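Local structure of glycerophosphoryl diester phosphodiesterase (Parabacteroides distasonis, 3MZ2) at residues A[64-69]-A[135-140]; A[75-80]-A[119-124]; A[184-189]-A[205-210]; A[211-216]-A[231-236]. The protein probably hydrolyses glycerophosphodiesters, using a TIM-barrel scaffold. All blocks are in the same frame, centred on the assembly; numbering follows the deposited sequence. Where two conformers were deposited one is given.

Interaction 1 of 4, residues A[64-69]-A[135-140]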
loop_
_atom_site.group_PDB
_atom_site.type_symbol
_atom_site.label_atom_id
_atom_site.label_comp_id
_atom_site.label_asym_id
_atom_site.label_seq_id
_atom_site.Cartn_x
_atom_site.Cartn_y
_atom_site.Cartn_z
ATOM N N PHE A 64 19.372 -3.377 4.960
ATOM C CA PHE A 64 18.505 -4.029 3.966
ATOM C C PHE A 64 17.041 -3.658 4.187
ATOM O O PHE A 64 16.480 -3.927 5.229
ATOM C CB PHE A 64 18.699 -5.560 4.011
ATOM C CG PHE A 64 20.120 -5.984 3.695
ATOM C CD1 PHE A 64 20.576 -5.874 2.415
ATOM C CD2 PHE A 64 20.988 -6.368 4.662
ATOM C CE1 PHE A 64 21.880 -6.243 2.083
ATOM C CE2 PHE A 64 22.309 -6.712 4.349
ATOM C CZ PHE A 64 22.763 -6.607 3.044
ATOM N N GLU A 65 16.437 -3.132 3.137
ATOM C CA GLU A 65 15.022 -2.805 3.110
ATOM C C GLU A 65 14.334 -4.030 2.512
ATOM O O GLU A 65 14.743 -4.517 1.468
ATOM C CB GLU A 65 14.837 -1.585 2.220
ATOM C CG GLU A 65 13.400 -1.133 2.184
ATOM C CD GLU A 65 12.590 -1.664 1.035
ATOM O OE1 GLU A 65 13.110 -2.357 0.141
ATOM O OE2 GLU A 65 11.377 -1.349 1.043
ATOM N N ILE A 66 13.342 -4.589 3.202
ATOM C CA ILE A 66 12.758 -5.859 2.822
ATOM C C ILE A 66 11.230 -5.775 2.838
ATOM O O ILE A 66 10.633 -4.828 3.401
ATOM C CB ILE A 66 13.313 -7.000 3.742
ATOM C CG1 ILE A 66 12.970 -6.750 5.209
ATOM C CG2 ILE A 66 14.844 -7.093 3.560
ATOM C CD1 ILE A 66 13.433 -7.832 6.223
ATOM N N ASP A 67 10.603 -6.792 2.241
ATOM C CA ASP A 67 9.169 -6.821 1.965
ATOM C C ASP A 67 8.440 -7.973 2.688
ATOM O O ASP A 67 8.254 -9.050 2.114
ATOM C CB ASP A 67 8.937 -6.961 0.435
ATOM C CG ASP A 67 9.562 -5.822 -0.350
ATOM O OD1 ASP A 67 9.095 -4.682 -0.138
ATOM O OD2 ASP A 67 10.479 -6.069 -1.152
ATOM N N PRO A 68 8.012 -7.752 3.948
ATOM C CA PRO A 68 7.267 -8.770 4.690
ATOM C C PRO A 68 5.833 -8.891 4.193
ATOM O O PRO A 68 5.164 -7.889 3.938
ATOM C CB PRO A 68 7.298 -8.285 6.151
ATOM C CG PRO A 68 8.002 -7.002 6.169
ATOM C CD PRO A 68 8.232 -6.543 4.751
ATOM N N ARG A 69 5.393 -10.125 3.994
ATOM C CA ARG A 69 4.022 -10.394 3.620
ATOM C C ARG A 69 3.617 -11.799 4.083
ATOM O O ARG A 69 4.433 -12.614 4.497
ATOM C CB ARG A 69 3.781 -10.243 2.105
ATOM C CG ARG A 69 4.498 -11.230 1.257
ATOM C CD ARG A 69 3.973 -11.292 -0.190
ATOM N NE ARG A 69 3.954 -9.997 -0.913
ATOM C CZ ARG A 69 2.853 -9.320 -1.206
ATOM N NH1 ARG A 69 1.667 -9.732 -0.788
ATOM N NH2 ARG A 69 2.964 -8.180 -1.871
ATOM N N LEU A 135 17.667 -4.302 9.464
ATOM C CA LEU A 135 16.648 -4.504 8.477
ATOM C C LEU A 135 15.640 -3.364 8.553
ATOM O O LEU A 135 15.374 -2.796 9.643
ATOM C CB LEU A 135 15.930 -5.841 8.778
ATOM C CG LEU A 135 16.793 -7.108 8.863
ATOM C CD1 LEU A 135 15.924 -8.313 9.231
ATOM C CD2 LEU A 135 17.570 -7.306 7.588
ATOM N N ILE A 136 15.044 -3.033 7.423
ATOM C CA ILE A 136 14.091 -1.948 7.327
ATOM C C ILE A 136 12.830 -2.497 6.661
ATOM O O ILE A 136 12.871 -2.948 5.507
ATOM C CB ILE A 136 14.653 -0.750 6.540
ATOM C CG1 ILE A 136 15.996 -0.326 7.147
ATOM C CG2 ILE A 136 13.578 0.414 6.573
ATOM C CD1 ILE A 136 16.764 0.824 6.355
ATOM N N LEU A 137 11.741 -2.550 7.414
ATOM C CA LEU A 137 10.523 -3.221 6.979
ATOM C C LEU A 137 9.607 -2.287 6.188
ATOM O O LEU A 137 9.051 -1.301 6.720
ATOM C CB LEU A 137 9.720 -3.794 8.153
ATOM C CG LEU A 137 10.495 -4.720 9.113
ATOM C CD1 LEU A 137 9.521 -5.357 10.148
ATOM C CD2 LEU A 137 11.319 -5.790 8.398
ATOM N N ASP A 138 9.364 -2.650 4.937
ATOM C CA ASP A 138 8.332 -1.970 4.162
ATOM C C ASP A 138 6.975 -2.595 4.573
ATOM O O ASP A 138 6.917 -3.502 5.409
ATOM C CB ASP A 138 8.640 -2.117 2.667
ATOM C CG ASP A 138 7.898 -1.103 1.797
ATOM O OD1 ASP A 138 7.272 -0.165 2.334
ATOM O OD2 ASP A 138 7.972 -1.261 0.559
ATOM N N LYS A 139 5.883 -2.065 4.072
ATOM C CA LYS A 139 4.540 -2.496 4.417
ATOM C C LYS A 139 3.928 -3.133 3.184
ATOM O O LYS A 139 3.868 -2.447 2.145
ATOM C CB LYS A 139 3.727 -1.239 4.824
ATOM C CG LYS A 139 2.185 -1.375 4.843
ATOM C CD LYS A 139 1.539 -0.127 5.458
ATOM C CE LYS A 139 0.113 -0.362 5.950
ATOM N NZ LYS A 139 -0.243 0.626 7.019
ATOM N N LYS A 140 3.474 -4.386 3.311
ATOM C CA LYS A 140 2.612 -5.019 2.329
ATOM C C LYS A 140 1.292 -5.341 3.034
ATOM O O LYS A 140 0.479 -4.447 3.249
ATOM C CB LYS A 140 3.281 -6.275 1.731
ATOM C CG LYS A 140 4.661 -6.032 1.094
ATOM C CD LYS A 140 4.564 -5.398 -0.284
ATOM C CE LYS A 140 5.917 -4.928 -0.753
ATOM N NZ LYS A 140 6.466 -3.910 0.176
HETATM O O HOH W 1 3.765 -6.056 5.457
#
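Phe64 to Ile66 and Leu135 to Leu137 are adjacent parallel strands of the barrel sheet, and the two segments stay side by side into the loops at their C-terminal ends. Three backbone bonds tie them: Ile136 N to Phe64 O, Ile66 N to Ile136 O, and Asp138 N to Ile66 O at 3.0 Å. On the face that carries Phe64, Ile66, Leu135 and Leu137, the Ile66 CD1 methyl packs on Leu137 CD2 at 3.7 Å and on Leu135 CD1. Ile66 CG1 stands between its own backbone N and carbonyl carbon (chi1 61°), and from there the branch runs alongside Leu137. This is the outer face of a TIM barrel, where helices 50-59, 122-129 and 144-153 cover the strands.

Past the strand ends the contact turns polar. The Lys140 chain bends at chi2 and chi4, and its NZ reaches Asp67 OD1 at 2.8 Å on the anti side of the carboxylate, well out of its plane. A weak second bond from NZ to Asp138 OD2 makes a three-residue salt-bridge network. The ammonium would offset the crowding of acids, since Glu65 OE2 lies 3.4 Å from Asp138 OD2. Asp67 OD2 is held by Asn48, and Glu65 OE1 by the backbone N of Arg38. An alanine in place of Asp67 would probably leave Lys140 NZ with the weak Asp138 bond and more mobile, and Asn48 without this acceptor. Farther along, water 1 links Pro68 O to Lys140 N, while Lys140 CD lies 3.6 Å from Arg69 NH2; that guanidinium is held by Phe79 O at NE and by a salt bridge to Asp82.

Interaction 2 of 4, residues A[75-80]-A[119-124]. With SO4 (sulfate ion), chain C.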
loop_
_atom_site.group_PDB
_atom_site.type_symbol
_atom_site.label_atom_id
_atom_site.label_comp_id
_atom_site.label_asym_id
_atom_site.label_seq_id
_atom_site.Cartn_x
_atom_site.Cartn_y
_atom_site.Cartn_z
ATOM N N VAL A 75 2.151 -16.937 8.173
ATOM C CA VAL A 75 3.574 -16.834 8.372
ATOM C C VAL A 75 4.028 -15.605 7.583
ATOM O O VAL A 75 3.587 -15.396 6.458
ATOM C CB VAL A 75 4.279 -18.100 7.909
ATOM C CG1 VAL A 75 5.818 -17.972 8.038
ATOM C CG2 VAL A 75 3.749 -19.296 8.726
ATOM N N ILE A 76 4.880 -14.790 8.196
ATOM C CA ILE A 76 5.478 -13.665 7.489
ATOM C C ILE A 76 6.749 -14.103 6.735
ATOM O O ILE A 76 7.740 -14.565 7.344
ATOM C CB ILE A 76 5.826 -12.482 8.432
ATOM C CG1 ILE A 76 4.621 -12.052 9.251
ATOM C CG2 ILE A 76 6.396 -11.288 7.623
ATOM C CD1 ILE A 76 5.024 -11.196 10.408
ATOM N N VAL A 77 6.697 -13.941 5.403
ATOM C CA VAL A 77 7.830 -14.215 4.522
ATOM C C VAL A 77 8.278 -12.926 3.822
ATOM O O VAL A 77 7.595 -11.929 3.892
ATOM C CB VAL A 77 7.476 -15.313 3.482
ATOM C CG1 VAL A 77 7.141 -16.628 4.151
ATOM C CG2 VAL A 77 6.302 -14.887 2.576
ATOM N N LEU A 78 9.458 -12.944 3.185
ATOM C CA LEU A 78 9.961 -11.787 2.456
ATOM C C LEU A 78 9.728 -12.056 0.980
ATOM O O LEU A 78 10.302 -13.002 0.455
ATOM C CB LEU A 78 11.458 -11.621 2.682
ATOM C CG LEU A 78 11.869 -11.522 4.146
ATOM C CD1 LEU A 78 13.346 -11.210 4.298
ATOM C CD2 LEU A 78 11.042 -10.536 4.912
ATOM N N PHE A 79 8.927 -11.218 0.339
ATOM C CA PHE A 79 8.593 -11.369 -1.057
ATOM C C PHE A 79 7.846 -10.098 -1.496
ATOM O O PHE A 79 6.818 -9.754 -0.900
ATOM C CB PHE A 79 7.685 -12.607 -1.272
ATOM C CG PHE A 79 7.648 -13.061 -2.691
ATOM C CD1 PHE A 79 8.634 -13.915 -3.176
ATOM C CD2 PHE A 79 6.666 -12.608 -3.555
ATOM C CE1 PHE A 79 8.634 -14.307 -4.480
ATOM C CE2 PHE A 79 6.682 -12.998 -4.872
ATOM C CZ PHE A 79 7.655 -13.858 -5.320
ATOM N N HIS A 80 8.327 -9.426 -2.535
ATOM C CA HIS A 80 7.764 -8.116 -2.878
ATOM C C HIS A 80 6.379 -8.144 -3.541
ATOM O O HIS A 80 5.466 -7.471 -3.096
ATOM C CB HIS A 80 8.730 -7.317 -3.756
ATOM C CG HIS A 80 8.179 -5.983 -4.164
ATOM N ND1 HIS A 80 7.395 -5.831 -5.294
ATOM C CD2 HIS A 80 8.185 -4.781 -3.545
ATOM C CE1 HIS A 80 7.007 -4.567 -5.378
ATOM N NE2 HIS A 80 7.490 -3.906 -4.345
ATOM N N ILE A 119 12.251 -18.738 -0.678
ATOM C CA ILE A 119 11.625 -17.627 0.010
ATOM C C ILE A 119 11.905 -17.767 1.511
ATOM O O ILE A 119 11.572 -18.791 2.091
ATOM C CB ILE A 119 10.095 -17.570 -0.248
ATOM C CG1 ILE A 119 9.831 -17.394 -1.741
ATOM C CG2 ILE A 119 9.406 -16.443 0.595
ATOM C CD1 ILE A 119 8.400 -17.753 -2.134
ATOM N N PRO A 120 12.510 -16.732 2.121
ATOM C CA PRO A 120 12.839 -16.799 3.561
ATOM C C PRO A 120 11.722 -16.239 4.429
ATOM O O PRO A 120 10.923 -15.430 3.968
ATOM C CB PRO A 120 14.032 -15.872 3.690
ATOM C CG PRO A 120 13.790 -14.819 2.678
ATOM C CD PRO A 120 13.112 -15.528 1.501
ATOM N N THR A 121 11.676 -16.658 5.694
ATOM C CA THR A 121 10.785 -15.990 6.639
ATOM C C THR A 121 11.424 -14.707 7.153
ATOM O O THR A 121 12.660 -14.575 7.187
ATOM C CB THR A 121 10.446 -16.854 7.863
ATOM O OG1 THR A 121 11.636 -17.110 8.590
ATOM C CG2 THR A 121 9.710 -18.142 7.486
ATOM N N LEU A 122 10.602 -13.768 7.583
ATOM C CA LEU A 122 11.067 -12.604 8.300
ATOM C C LEU A 122 11.826 -12.988 9.557
ATOM O O LEU A 122 12.876 -12.405 9.859
ATOM C CB LEU A 122 9.912 -11.616 8.615
ATOM C CG LEU A 122 10.320 -10.442 9.504
ATOM C CD1 LEU A 122 11.402 -9.554 8.831
ATOM C CD2 LEU A 122 9.096 -9.625 9.949
ATOM N N GLU A 123 11.335 -13.996 10.278
ATOM C CA GLU A 123 12.022 -14.462 11.465
ATOM C C GLU A 123 13.459 -14.896 11.187
ATOM O O GLU A 123 14.386 -14.546 11.924
ATOM C CB GLU A 123 11.255 -15.630 12.074
ATOM C CG GLU A 123 11.831 -16.109 13.401
ATOM C CD GLU A 123 11.761 -15.047 14.495
ATOM O OE1 GLU A 123 10.954 -14.100 14.378
ATOM O OE2 GLU A 123 12.517 -15.173 15.491
ATOM N N GLU A 124 13.657 -15.682 10.131
ATOM C CA GLU A 124 15.021 -16.113 9.764
ATOM C C GLU A 124 15.911 -14.908 9.487
ATOM O O GLU A 124 17.090 -14.898 9.891
ATOM C CB GLU A 124 15.024 -17.025 8.533
ATOM C CG GLU A 124 16.414 -17.336 7.969
ATOM C CD GLU A 124 16.340 -18.142 6.691
ATOM O OE1 GLU A 124 15.250 -18.180 6.080
ATOM O OE2 GLU A 124 17.365 -18.740 6.312
HETATM S S SO4 C . 9.406 -0.702 -3.904
HETATM O O1 SO4 C . 9.961 -1.943 -3.362
HETATM O O2 SO4 C . 10.046 0.416 -3.207
HETATM O O3 SO4 C . 9.653 -0.560 -5.351
HETATM O O4 SO4 C . 7.930 -0.776 -3.757
HETATM O O HOH W 2 8.541 -14.894 10.001
#
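Leu78 meets Pro120 and Leu122 where the short strand 76-78 passes the start of helix 122-129. Its CB lies 4.0 Å from Pro120 CG. Its CG, anti to the carbonyl carbon (chi1 -56°), comes equally near Pro120 O. At the tip the two methyls part: CD1 stays on Pro120 CG, while CD2 reaches the CA and CB of Leu122, crossing that side chain at about a right angle.

The backbones bracket this packing. Leu78 N gives a nearly straight-on bond to Pro120 O at 3.0 Å, and Leu122 N gives one to Ile76 O from above the carbonyl plane. Ile76 O also takes a bond from water 2, which accepts in turn from Glu123 N, so that carbonyl serves two first-turn helix amides, one directly and one through water. Thr121 is the N-cap: its OG1 accepts from Glu124 N at 2.9 Å, and its CG2 turns to Val75 CG1. Ile76 CG2 lies beside Leu122 CB at 3.7 Å. Ile119 CG2 touches Val77 CB and Ile119 CG1 meets the Phe79 ring at CD1.

His80 leaves this cluster and donates from NE2 to O4 of a sulfate, probably from the crystallisation liquor, at 3.2 Å; Arg38 and His37 also bind it. Strand 76-78 pairs antiparallel with strand 63-70, on which Ile76 and Leu122 also pack; helix 50-59 covers Leu78 and Pro120, and helix 144-153 covers Ile76 and Leu122.

Interaction 3 of 4, residues A[184-189]-A[205-210]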
loop_
_atom_site.group_PDB
_atom_site.type_symbol
_atom_site.label_atom_id
_atom_site.label_comp_id
_atom_site.label_asym_id
_atom_site.label_seq_id
_atom_site.Cartn_x
_atom_site.Cartn_y
_atom_site.Cartn_z
ATOM N N ALA A 184 11.430 7.282 7.657
ATOM C CA ALA A 184 10.259 8.125 7.402
ATOM C C ALA A 184 10.326 8.766 6.026
ATOM O O ALA A 184 11.344 9.282 5.648
ATOM C CB ALA A 184 10.165 9.216 8.493
ATOM N N PHE A 185 9.232 8.722 5.259
ATOM C CA PHE A 185 9.134 9.482 4.029
ATOM C C PHE A 185 9.062 10.960 4.361
ATOM O O PHE A 185 8.132 11.420 5.055
ATOM C CB PHE A 185 7.897 9.056 3.234
ATOM C CG PHE A 185 8.068 7.773 2.442
ATOM C CD1 PHE A 185 8.655 6.670 3.029
ATOM C CD2 PHE A 185 7.579 7.656 1.153
ATOM C CE1 PHE A 185 8.871 5.504 2.305
ATOM C CE2 PHE A 185 7.751 6.454 0.424
ATOM C CZ PHE A 185 8.394 5.382 1.024
ATOM N N VAL A 186 10.024 11.727 3.867
ATOM C CA VAL A 186 10.059 13.161 4.157
ATOM C C VAL A 186 10.464 13.873 2.895
ATOM O O VAL A 186 11.616 14.218 2.725
ATOM C CB VAL A 186 11.041 13.573 5.330
ATOM C CG1 VAL A 186 10.654 14.971 5.807
ATOM C CG2 VAL A 186 11.018 12.617 6.463
ATOM N N LYS A 187 9.508 14.073 1.991
ATOM C CA LYS A 187 9.858 14.547 0.646
ATOM C C LYS A 187 9.683 16.057 0.455
ATOM O O LYS A 187 10.152 16.613 -0.530
ATOM C CB LYS A 187 9.019 13.805 -0.382
ATOM C CG LYS A 187 9.221 12.303 -0.351
ATOM C CD LYS A 187 8.223 11.573 -1.144
ATOM C CE LYS A 187 8.660 11.221 -2.512
ATOM N NZ LYS A 187 7.458 10.854 -3.350
ATOM N N THR A 188 9.005 16.696 1.410
ATOM C CA THR A 188 8.639 18.112 1.365
ATOM C C THR A 188 8.726 18.807 2.736
ATOM O O THR A 188 8.827 18.164 3.763
ATOM C CB THR A 188 7.201 18.273 0.894
ATOM O OG1 THR A 188 6.345 17.673 1.876
ATOM C CG2 THR A 188 6.956 17.584 -0.497
ATOM N N LYS A 189 8.739 20.145 2.702
ATOM C CA LYS A 189 8.649 20.979 3.898
ATOM C C LYS A 189 7.371 20.636 4.710
ATOM O O LYS A 189 7.395 20.597 5.937
ATOM C CB LYS A 189 8.758 22.488 3.595
ATOM N N ILE A 205 14.323 9.128 13.662
ATOM C CA ILE A 205 14.060 9.232 12.248
ATOM C C ILE A 205 15.349 9.238 11.392
ATOM O O ILE A 205 16.315 9.943 11.690
ATOM C CB ILE A 205 13.194 10.434 11.933
ATOM C CG1 ILE A 205 11.804 10.173 12.512
ATOM C CG2 ILE A 205 13.117 10.668 10.411
ATOM C CD1 ILE A 205 10.845 11.315 12.293
HETATM N N MSE A 206 15.318 8.386 10.360
HETATM C CA MSE A 206 16.163 8.527 9.165
HETATM C C MSE A 206 15.180 8.821 8.043
HETATM O O MSE A 206 14.107 8.221 8.017
HETATM C CB MSE A 206 16.971 7.242 8.912
HETATM C CG MSE A 206 17.889 7.293 7.682
HETATM SE SE MSE A 206 16.906 6.659 6.066
HETATM C CE MSE A 206 17.082 4.758 6.529
ATOM N N ALA A 207 15.534 9.737 7.132
ATOM C CA ALA A 207 14.561 10.204 6.155
ATOM C C ALA A 207 14.807 9.755 4.738
ATOM O O ALA A 207 15.905 9.956 4.233
ATOM C CB ALA A 207 14.467 11.740 6.202
ATOM N N TYR A 208 13.760 9.216 4.127
ATOM C CA TYR A 208 13.712 8.931 2.723
ATOM C C TYR A 208 13.186 10.194 2.047
ATOM O O TYR A 208 12.079 10.661 2.388
ATOM C CB TYR A 208 12.804 7.726 2.444
ATOM C CG TYR A 208 12.537 7.534 0.969
ATOM C CD1 TYR A 208 13.592 7.357 0.080
ATOM C CD2 TYR A 208 11.266 7.603 0.455
ATOM C CE1 TYR A 208 13.389 7.234 -1.272
ATOM C CE2 TYR A 208 11.037 7.443 -0.926
ATOM C CZ TYR A 208 12.130 7.256 -1.769
ATOM O OH TYR A 208 11.977 7.122 -3.146
ATOM N N VAL A 209 14.017 10.820 1.202
ATOM C CA VAL A 209 13.641 12.075 0.564
ATOM C C VAL A 209 13.282 11.930 -0.919
ATOM O O VAL A 209 13.079 12.923 -1.585
ATOM C CB VAL A 209 14.711 13.178 0.744
ATOM C CG1 VAL A 209 14.959 13.511 2.294
ATOM C CG2 VAL A 209 16.074 12.796 0.063
ATOM N N GLY A 210 13.254 10.694 -1.448
ATOM C CA GLY A 210 12.738 10.492 -2.803
ATOM C C GLY A 210 13.750 9.856 -3.732
ATOM O O GLY A 210 14.828 9.408 -3.286
#
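Phe185 and Tyr208 make the tight part of this contact. The Tyr208 edge points at the Phe185 face, with CD2 3.5 Å above the ring plane and over its centre. It is an edge-to-face pair with planes 64° apart, although the two side chains run side by side in the same direction. Tyr208 CG, anti to its backbone N (chi1 170°), starts the ring off beside that of Phe185. One face of the tyrosine ring also has Gly210 N near its rim. An alanine in place of Phe185 would probably open a gap beside Tyr208, whose edge would lose its aromatic face, and would take from His165 its edge-to-face partner.

Strands 182-185 and 205-210 are the parallel pair of a beta-alpha-beta unit whose connecting helix is 189-197, one step round the TIM barrel. Bonds from Ala184 N to Met206 O, Tyr208 N to Ala184 O and Val186 N to Tyr208 O join them, the last at 2.7 Å and almost straight. On the other face of the sheet Ala184 CB touches Ile205 CG2 at 3.8 Å. Val186 CG2 packs slightly closer on Ala207 CB, at 3.6 Å, under residues of the connecting helix. Val186 O is buried here without a polar partner in the model; Val209 CG1 lies against it at 3.4 Å.

The solvent side is looser. Exposed Lys187 trails along the backbone of Val209 and Gly210, its CG 4.1 Å from Val209 O and its CE 4.2 Å from Gly210 CA. With a positive phi (122°), Gly210 has a backbone shape in which a side chain would jam against the preceding carbonyl.

Interaction 4 of 4, residues A[211-216]-A[231-236]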
loop_
_atom_site.group_PDB
_atom_site.type_symbol
_atom_site.label_atom_id
_atom_site.label_comp_id
_atom_site.label_asym_id
_atom_site.label_seq_id
_atom_site.Cartn_x
_atom_site.Cartn_y
_atom_site.Cartn_z
ATOM N N PRO A 211 13.414 9.808 -5.013
ATOM C CA PRO A 211 14.213 9.109 -6.002
ATOM C C PRO A 211 15.157 10.004 -6.762
ATOM O O PRO A 211 15.916 9.501 -7.586
ATOM C CB PRO A 211 13.152 8.499 -6.922
ATOM C CG PRO A 211 12.088 9.519 -6.925
ATOM C CD PRO A 211 12.032 10.027 -5.504
ATOM N N LYS A 212 15.150 11.298 -6.470
ATOM C CA LYS A 212 15.918 12.251 -7.231
ATOM C C LYS A 212 16.188 13.510 -6.432
ATOM O O LYS A 212 15.436 13.901 -5.549
ATOM C CB LYS A 212 15.204 12.609 -8.534
ATOM C CG LYS A 212 13.929 13.382 -8.287
ATOM C CD LYS A 212 13.243 13.758 -9.616
ATOM C CE LYS A 212 11.884 14.330 -9.355
ATOM N NZ LYS A 212 11.121 14.582 -10.636
ATOM N N ILE A 213 17.263 14.183 -6.804
ATOM C CA ILE A 213 17.643 15.436 -6.215
ATOM C C ILE A 213 17.163 16.601 -7.063
ATOM O O ILE A 213 17.313 16.601 -8.297
ATOM C CB ILE A 213 19.177 15.482 -6.006
ATOM C CG1 ILE A 213 19.589 14.498 -4.917
ATOM C CG2 ILE A 213 19.665 16.852 -5.581
ATOM C CD1 ILE A 213 21.017 14.082 -5.033
ATOM N N THR A 214 16.556 17.585 -6.388
ATOM C CA THR A 214 16.082 18.836 -6.999
ATOM C C THR A 214 16.435 19.923 -5.999
ATOM O O THR A 214 16.717 19.603 -4.818
ATOM C CB THR A 214 14.576 18.802 -7.175
ATOM O OG1 THR A 214 13.944 18.795 -5.893
ATOM C CG2 THR A 214 14.140 17.523 -7.900
ATOM N N PRO A 215 16.441 21.198 -6.430
ATOM C CA PRO A 215 16.634 22.281 -5.446
ATOM C C PRO A 215 15.644 22.211 -4.251
ATOM O O PRO A 215 16.053 22.471 -3.079
ATOM C CB PRO A 215 16.438 23.554 -6.296
ATOM C CG PRO A 215 16.986 23.087 -7.704
ATOM C CD PRO A 215 16.429 21.705 -7.829
ATOM N N GLU A 216 14.383 21.852 -4.493
ATOM C CA GLU A 216 13.392 21.712 -3.410
ATOM C C GLU A 216 13.807 20.630 -2.413
ATOM O O GLU A 216 13.695 20.793 -1.181
ATOM C CB GLU A 216 12.006 21.328 -3.961
ATOM C CG GLU A 216 10.898 21.161 -2.867
ATOM C CD GLU A 216 10.080 19.857 -3.002
ATOM O OE1 GLU A 216 9.393 19.696 -4.041
ATOM O OE2 GLU A 216 10.124 18.995 -2.068
ATOM N N CYS A 231 19.670 11.662 5.389
ATOM C CA CYS A 231 18.766 11.652 4.240
ATOM C C CYS A 231 19.189 10.643 3.158
ATOM O O CYS A 231 20.375 10.539 2.780
ATOM C CB CYS A 231 18.649 13.097 3.673
ATOM S SG CYS A 231 18.002 14.277 4.851
HETATM N N MSE A 232 18.182 9.949 2.677
HETATM C CA MSE A 232 18.379 8.844 1.755
HETATM C C MSE A 232 17.667 9.120 0.447
HETATM O O MSE A 232 16.483 9.450 0.432
HETATM C CB MSE A 232 17.799 7.574 2.343
HETATM C CG MSE A 232 18.175 6.324 1.556
HETATM SE SE MSE A 232 17.505 4.772 2.470
HETATM C CE MSE A 232 15.770 4.575 1.607
ATOM N N ILE A 233 18.400 8.937 -0.642
ATOM C CA ILE A 233 17.829 8.824 -1.992
ATOM C C ILE A 233 17.731 7.370 -2.413
ATOM O O ILE A 233 18.646 6.598 -2.204
ATOM C CB ILE A 233 18.736 9.579 -3.035
ATOM C CG1 ILE A 233 18.652 11.099 -2.823
ATOM C CG2 ILE A 233 18.445 9.163 -4.449
ATOM C CD1 ILE A 233 17.324 11.720 -3.309
ATOM N N SER A 234 16.607 6.996 -3.035
ATOM C CA SER A 234 16.473 5.674 -3.600
ATOM C C SER A 234 16.699 5.804 -5.084
ATOM O O SER A 234 15.968 6.532 -5.768
ATOM C CB SER A 234 15.101 5.094 -3.402
ATOM O OG SER A 234 15.044 3.820 -4.070
ATOM N N THR A 235 17.708 5.091 -5.572
ATOM C CA THR A 235 18.041 5.047 -6.980
ATOM C C THR A 235 17.305 3.917 -7.726
ATOM O O THR A 235 17.459 3.759 -8.944
ATOM C CB THR A 235 19.558 4.918 -7.192
ATOM O OG1 THR A 235 20.063 3.785 -6.501
ATOM C CG2 THR A 235 20.276 6.206 -6.702
ATOM N N ALA A 236 16.484 3.148 -7.009
ATOM C CA ALA A 236 15.840 1.991 -7.634
ATOM C C ALA A 236 15.015 2.387 -8.860
ATOM O O ALA A 236 15.121 1.766 -9.898
ATOM C CB ALA A 236 14.996 1.168 -6.582
#
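The peptide groups after Pro211 and Lys212 are the flat surfaces here, and Ile233 lies over a face of each. Its CD1 methyl stands almost directly above Lys212 O, 3.7 Å away, and CG2 stands in the same manner above Pro211 O at 4.0 Å. The proline ring takes a different neighbour: Ser234 O approaches at its CA and CB, in a CA-H...O contact of 3.1 Å from Pro211 CA. Pro211 O and Ser234 O, both acceptors, come within 3.5 Å of each other without bonding. Pro211 O has a partner elsewhere, the hydroxyl of Ser238.

Ile233 straddles the turn with its two branches. CG1 is anti to the carbonyl carbon, and a bend at chi2 (-74°) sets CD1 over the Lys212 carbonyl. That methyl also meets Ile213 CG1 at 3.9 Å, where the two isoleucines cross at about a right angle. Ile255 of helix 245-257 and Val260 touch both of them and extend the apolar patch. Meanwhile Ser234 OG is bonded to Glu264, with a weak second bond from Ala236 N.

The contact joins the link after strand 205-210 to strand 231-234, in the barrel's next beta-alpha-beta unit. Thr214 starts the connecting helix 215-226 as its N-cap, its OG1 accepting from Val217 N. Since the two segments share no hydrogen bond, van der Waals packing and one CA-H...O contact join them here. The fit therefore rests on shape, the Ile233 methyls against the two carbonyls, rather than on directed bonds, while Pro211 O and Ser234 OG bond outside both segments.

In the fold
All four contacts reach the same barrel sheet. Interactions 1 and 2 have centres about 9 Å apart, and their strands 63-70 and 76-78 are neighbours in the sheet, with Arg69 O accepting from Val77 N at 2.8 Å; interaction 2 is nested in the loop that interaction 1 closes. Interactions 3 and 4, about 10 Å apart, belong to successive beta-alpha-beta units and join through Ala207 O and Met232 N. Between the two pairs, interactions 1 and 3 touch where Ile136 CD1 meets Met206 CE. The sulfate held by His80 of interaction 2 lies about 4 Å from the Asp67 side chain of interaction 1, consistent with a phosphate pocket at the C-terminal ends of the strands.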